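Local coordinates for 4-hydroxyphenylpyruvate dioxygenase (Pseudomonas putida, PDB 5HMQ), which catalyses the metal-dependent dehydration of 3-dehydroshikimate to protocatechuate, a common intermediate of quinate and shikimate degradation, and works as a homodimer, at the interface of chains A and B. Sequence-based numbering; all coordinates share one arbitrary frame. Chains: chain A/B, 4-hydroxyphenylpyruvate dioxygenase.

Contacts 1 and 2 are separate patches of the dimer interface, about 36 Å apart between the centres of their C-alpha atoms, and share neither residues nor secondary-structure elements. Each brings the xylose isomerase-like TIM barrel of one subunit against the dioxygenase-like part of the other: the barrel belongs to chain A in contact 1 and to chain B in contact 2. In contact 2 the two second VOC modules also meet. Two-fold symmetry repeats both patches with the chains exchanged. Dimerisation thus ties each dehydratase barrel to its partner's C-terminal domain, a domain that appears to be important for optimal dehydratase activity in vivo.

Contact 1: the interface of chains A and B. Residues chain A 36, 66; chain B 354-355, 358.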
ATOM      1  N   ASN A  36       0.879 -16.120  16.839  1.00 45.26           N
ATOM      2  CA  ASN A  36       0.792 -14.712  17.218  1.00 44.45           C
ATOM      3  C   ASN A  36      -0.590 -14.135  16.946  1.00 44.25           C
ATOM      4  O   ASN A  36      -1.043 -13.241  17.671  1.00 41.84           O
ATOM      5  CB  ASN A  36       1.852 -13.891  16.484  1.00 44.32           C
ATOM      6  CG  ASN A  36       2.120 -12.554  17.152  1.00 46.04           C
ATOM      7  OD1 ASN A  36       2.228 -12.469  18.375  1.00 45.76           O
ATOM      8  ND2 ASN A  36       2.211 -11.501  16.350  1.00 50.42           N
ATOM      9  N   ARG A  66       9.325 -23.315  17.926  1.00 48.79           N
ATOM     10  CA  ARG A  66      10.726 -23.025  17.664  1.00 49.88           C
ATOM     11  C   ARG A  66      11.675 -23.719  18.631  1.00 48.12           C
ATOM     12  O   ARG A  66      11.322 -24.040  19.769  1.00 46.96           O
ATOM     13  CB  ARG A  66      11.004 -21.520  17.689  1.00 48.69           C
ATOM     14  CG  ARG A  66      10.386 -20.740  16.550  1.00 47.42           C
ATOM     15  CD  ARG A  66      10.612 -19.248  16.721  1.00 49.61           C
ATOM     16  NE  ARG A  66      10.100 -18.495  15.580  1.00 50.97           N
ATOM     17  CZ  ARG A  66       8.918 -17.898  15.525  1.00 49.24           C
ATOM     18  NH1 ARG A  66       8.090 -17.953  16.560  1.00 50.28           N
ATOM     19  NH2 ARG A  66       8.569 -17.242  14.426  1.00 45.65           N
TER
ATOM     20  N   HIS B 354       9.248 -12.063  21.638  1.00 46.65           N
ATOM     21  CA  HIS B 354       9.961 -12.984  20.754  1.00 46.58           C
ATOM     22  C   HIS B 354       9.314 -13.043  19.375  1.00 47.28           C
ATOM     23  O   HIS B 354      10.014 -13.055  18.356  1.00 48.68           O
ATOM     24  CB  HIS B 354      10.023 -14.376  21.382  1.00 48.56           C
ATOM     25  CG  HIS B 354      10.879 -15.343  20.624  1.00 49.51           C
ATOM     26  ND1 HIS B 354      10.738 -16.710  20.738  1.00 49.80           N
ATOM     27  CD2 HIS B 354      11.889 -15.142  19.745  1.00 51.09           C
ATOM     28  CE1 HIS B 354      11.621 -17.308  19.958  1.00 52.39           C
ATOM     29  NE2 HIS B 354      12.332 -16.380  19.345  1.00 52.96           N
ATOM     30  N   ASN B 355       7.982 -13.094  19.322  1.00 42.66           N
ATOM     31  CA  ASN B 355       7.292 -13.028  18.038  1.00 44.62           C
ATOM     32  C   ASN B 355       7.646 -11.745  17.298  1.00 46.41           C
ATOM     33  O   ASN B 355       7.934 -11.766  16.094  1.00 47.60           O
ATOM     34  CB  ASN B 355       5.780 -13.131  18.245  1.00 47.17           C
ATOM     35  CG  ASN B 355       5.348 -14.501  18.732  1.00 46.01           C
ATOM     36  OD1 ASN B 355       6.092 -15.476  18.619  1.00 46.96           O
ATOM     37  ND2 ASN B 355       4.143 -14.581  19.283  1.00 45.13           N
ATOM     38  N   GLU B 358      11.177 -11.992  15.913  1.00 47.84           N
ATOM     39  CA  GLU B 358      11.247 -12.854  14.738  1.00 44.92           C
ATOM     40  C   GLU B 358      10.568 -12.210  13.535  1.00 46.14           C
ATOM     41  O   GLU B 358      11.001 -12.413  12.395  1.00 46.88           O
ATOM     42  CB  GLU B 358      10.617 -14.212  15.045  1.00 44.52           C
ATOM     43  CG  GLU B 358      11.372 -15.040  16.085  1.00 48.16           C
ATOM     44  CD  GLU B 358      12.774 -15.427  15.644  1.00 52.56           C
ATOM     45  OE1 GLU B 358      12.988 -15.636  14.431  1.00 50.78           O
ATOM     46  OE2 GLU B 358      13.663 -15.533  16.517  1.00 53.39           O
TER
HETATM   47  O   HOH W   1       6.428 -16.068  15.870  1.00 45.62           O
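One face of the A:Arg66 guanidinium is covered by B:Glu358, whose CG methylene sits 3.6 Å from the guanidinium plane, nearer the rim than the centre, while water 1 lies in plane at the edge. The arginine ends strand 58-66 of the xylose isomerase-like TIM barrel; its partners lie on helix 352-360 in the first VOC module of the other subunit. Water 1 is shared by both terminal nitrogens, at 2.6 Å from A:Arg66 NH1 and 2.8 Å from A:Arg66 NH2. It passes the link on to the amide oxygen of B:Asn355, with 2.8 Å between the water and OD1, so arginine and asparagine are joined through solvent.

B:Glu358 therefore meets the arginine through its aliphatic part. Its chain bends at chi2 (-63°), which carries the carboxylate out beyond the guanidinium rim on the NE side; OE1 stays 4.2 Å from A:Arg66 NE, a distance at which opposite charges may still attract without forming a salt bridge. One helical turn earlier, B:His354 places ring carbon CE1 3.9 Å from the CD methylene of A:Arg66. A weak hydrogen bond from B:His354 NE2 to B:Glu358 OE2, 3.2 Å long, may help to steady the carboxylate.

On the other branch of its amide, B:Asn355 gives a direct hydrogen bond from ND2 to OD1 of A:Asn36, on helix 35-40, at 3.0 Å; together with the water on OD1, this should fix which way round the amide sits. The two asparagine side chains run antiparallel past one another, their amide planes 73° apart. ND2 approaches A:Asn36 OD1 from above the carbonyl plane, 46° out of it, and so not along a lone pair.

Contact 2: the interface of chains A and B. Residues chain A 506, 509, 511; chain B 198, 211, 484, 486.
A:Ile509 is the apolar centre of this patch, with B:Phe211, B:Pro198 and the end of B:Lys484 around it. It belongs to helix 505-510 of the second VOC module, whereas B:Phe211, at the end of helix 204-211, and B:Pro198, in a loop, come from the partner's TIM barrel. The longer branch of the isoleucine passes the CD1–CE1 side of the phenyl ring: methylene CG1 is 3.4 Å from B:Phe211 CE1, and the CD1 methyl is 3.5 Å from B:Phe211 CD1. CG1 stands anti to the carbonyl carbon (chi1 -55°) and the branch continues extended (chi2 173°), which carries the CD1 methyl onward to B:Pro198, whose ring carbon CG is 3.9 Å from it.

The short branch points toward B:Lys484, on strand 484-489 of the partner's second VOC module. The lysine side chain runs parallel to the isoleucine, with 3.8 Å between B:Lys484 CE and A:Ile509 CG2. Bends at chi2, chi3 and chi4 shorten the lysine chain and turn its end toward the backbone carbonyl of A:Ile509. NZ is modelled 2.9 Å from A:Ile509 O, a weak hydrogen bond that remains doubtful because the lysine end is placed too close to the isoleucine methyl CG2.

Farther out, B:Arg486, two positions along the same strand, reaches toward the start of helix 505-510. Its side chain lies roughly perpendicular to that of A:Asn506, the guanidinium and amide planes 64° apart. The amide oxygen OD1 of A:Asn506 lies in plane at the guanidinium edge, 3.3 Å from B:Arg486 NH2.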
ATOM      1  N   ASN A 506       2.082  10.542  -1.235  1.00 63.48           N
ATOM      2  CA  ASN A 506       2.682  11.129  -0.042  1.00 65.34           C
ATOM      3  C   ASN A 506       4.103  11.631  -0.280  1.00 65.69           C
ATOM      4  O   ASN A 506       4.600  12.433   0.518  1.00 67.66           O
ATOM      5  CB  ASN A 506       2.653  10.105   1.095  1.00 67.23           C
ATOM      6  CG  ASN A 506       1.336  10.119   1.855  1.00 68.46           C
ATOM      7  OD1 ASN A 506       0.725  11.174   2.041  1.00 67.13           O
ATOM      8  ND2 ASN A 506       0.878   8.945   2.272  1.00 69.23           N
ATOM      9  N   ILE A 509       3.571  14.986  -1.666  1.00 70.30           N
ATOM     10  CA  ILE A 509       3.277  15.820  -0.512  1.00 69.97           C
ATOM     11  C   ILE A 509       4.575  16.159   0.210  1.00 73.65           C
ATOM     12  O   ILE A 509       4.860  17.335   0.456  1.00 72.72           O
ATOM     13  CB  ILE A 509       2.255  15.118   0.408  1.00 68.68           C
ATOM     14  CG1 ILE A 509       1.001  14.747  -0.376  1.00 68.96           C
ATOM     15  CG2 ILE A 509       1.783  16.008   1.537  1.00 67.31           C
ATOM     16  CD1 ILE A 509       0.026  13.912   0.408  1.00 68.32           C
ATOM     17  N   HIS A 511       7.554  16.545  -0.722  1.00 78.02           N
ATOM     18  CA  HIS A 511       8.256  17.619  -1.407  1.00 81.62           C
ATOM     19  C   HIS A 511       7.331  18.823  -1.491  1.00 82.94           C
ATOM     20  O   HIS A 511       6.540  19.075  -0.572  1.00 86.82           O
ATOM     21  CB  HIS A 511       8.672  17.196  -2.814  1.00 83.88           C
ATOM     22  CG  HIS A 511       9.627  16.021  -2.856  1.00 86.25           C
ATOM     23  ND1 HIS A 511       9.485  14.905  -2.028  1.00 85.92           N
ATOM     24  CD2 HIS A 511      10.690  15.768  -3.666  1.00 87.07           C
ATOM     25  CE1 HIS A 511      10.446  14.042  -2.294  1.00 85.00           C
ATOM     26  NE2 HIS A 511      11.181  14.539  -3.284  1.00 86.11           N
TER
ATOM     27  N   PRO B 198      -4.113  17.805   2.243  1.00 48.44           N
ATOM     28  CA  PRO B 198      -3.004  18.736   2.458  1.00 47.23           C
ATOM     29  C   PRO B 198      -3.194  19.998   1.634  1.00 47.51           C
ATOM     30  O   PRO B 198      -3.786  19.977   0.552  1.00 48.74           O
ATOM     31  CB  PRO B 198      -1.780  17.942   1.989  1.00 45.49           C
ATOM     32  CG  PRO B 198      -2.331  17.003   0.970  1.00 46.02           C
ATOM     33  CD  PRO B 198      -3.693  16.615   1.483  1.00 48.13           C
ATOM     34  N   PHE B 211      -5.620  13.728  -3.607  1.00 47.29           N
ATOM     35  CA  PHE B 211      -5.138  14.024  -2.260  1.00 50.89           C
ATOM     36  C   PHE B 211      -6.220  14.168  -1.198  1.00 49.54           C
ATOM     37  O   PHE B 211      -5.907  14.588  -0.078  1.00 51.65           O
ATOM     38  CB  PHE B 211      -4.252  15.269  -2.285  1.00 51.03           C
ATOM     39  CG  PHE B 211      -2.999  15.083  -3.081  1.00 53.75           C
ATOM     40  CD1 PHE B 211      -1.889  14.494  -2.505  1.00 56.13           C
ATOM     41  CD2 PHE B 211      -2.937  15.464  -4.408  1.00 51.80           C
ATOM     42  CE1 PHE B 211      -0.732  14.301  -3.232  1.00 53.55           C
ATOM     43  CE2 PHE B 211      -1.781  15.276  -5.139  1.00 52.72           C
ATOM     44  CZ  PHE B 211      -0.676  14.692  -4.548  1.00 52.90           C
ATOM     45  N   LYS B 484       9.102  19.393   3.276  1.00 79.17           N
ATOM     46  CA  LYS B 484       8.142  19.173   4.358  1.00 77.41           C
ATOM     47  C   LYS B 484       8.434  17.851   5.086  1.00 74.70           C
ATOM     48  O   LYS B 484       8.462  16.785   4.463  1.00 73.81           O
ATOM     49  CB  LYS B 484       6.699  19.134   3.797  1.00 78.89           C
ATOM     50  CG  LYS B 484       5.520  19.213   4.774  1.00 80.11           C
ATOM     51  CD  LYS B 484       4.924  17.900   5.053  1.00 81.15           C
ATOM     52  CE  LYS B 484       4.517  17.130   3.873  1.00 83.09           C
ATOM     53  NZ  LYS B 484       3.523  17.789   2.998  1.00 82.25           N
ATOM     54  N   ARG B 486       6.855  15.702   8.322  1.00 62.12           N
ATOM     55  CA  ARG B 486       5.711  15.690   9.230  1.00 59.56           C
ATOM     56  C   ARG B 486       6.084  15.149  10.603  1.00 56.87           C
ATOM     57  O   ARG B 486       6.966  14.301  10.746  1.00 59.79           O
ATOM     58  CB  ARG B 486       4.522  14.877   8.707  1.00 59.89           C
ATOM     59  CG  ARG B 486       3.885  15.318   7.409  1.00 61.22           C
ATOM     60  CD  ARG B 486       2.445  14.803   7.398  1.00 62.01           C
ATOM     61  NE  ARG B 486       2.072  14.048   6.208  1.00 64.06           N
ATOM     62  CZ  ARG B 486       0.895  13.444   6.065  1.00 66.24           C
ATOM     63  NH1 ARG B 486      -0.003  13.511   7.040  1.00 65.93           N
ATOM     64  NH2 ARG B 486       0.615  12.773   4.956  1.00 65.37           N
TER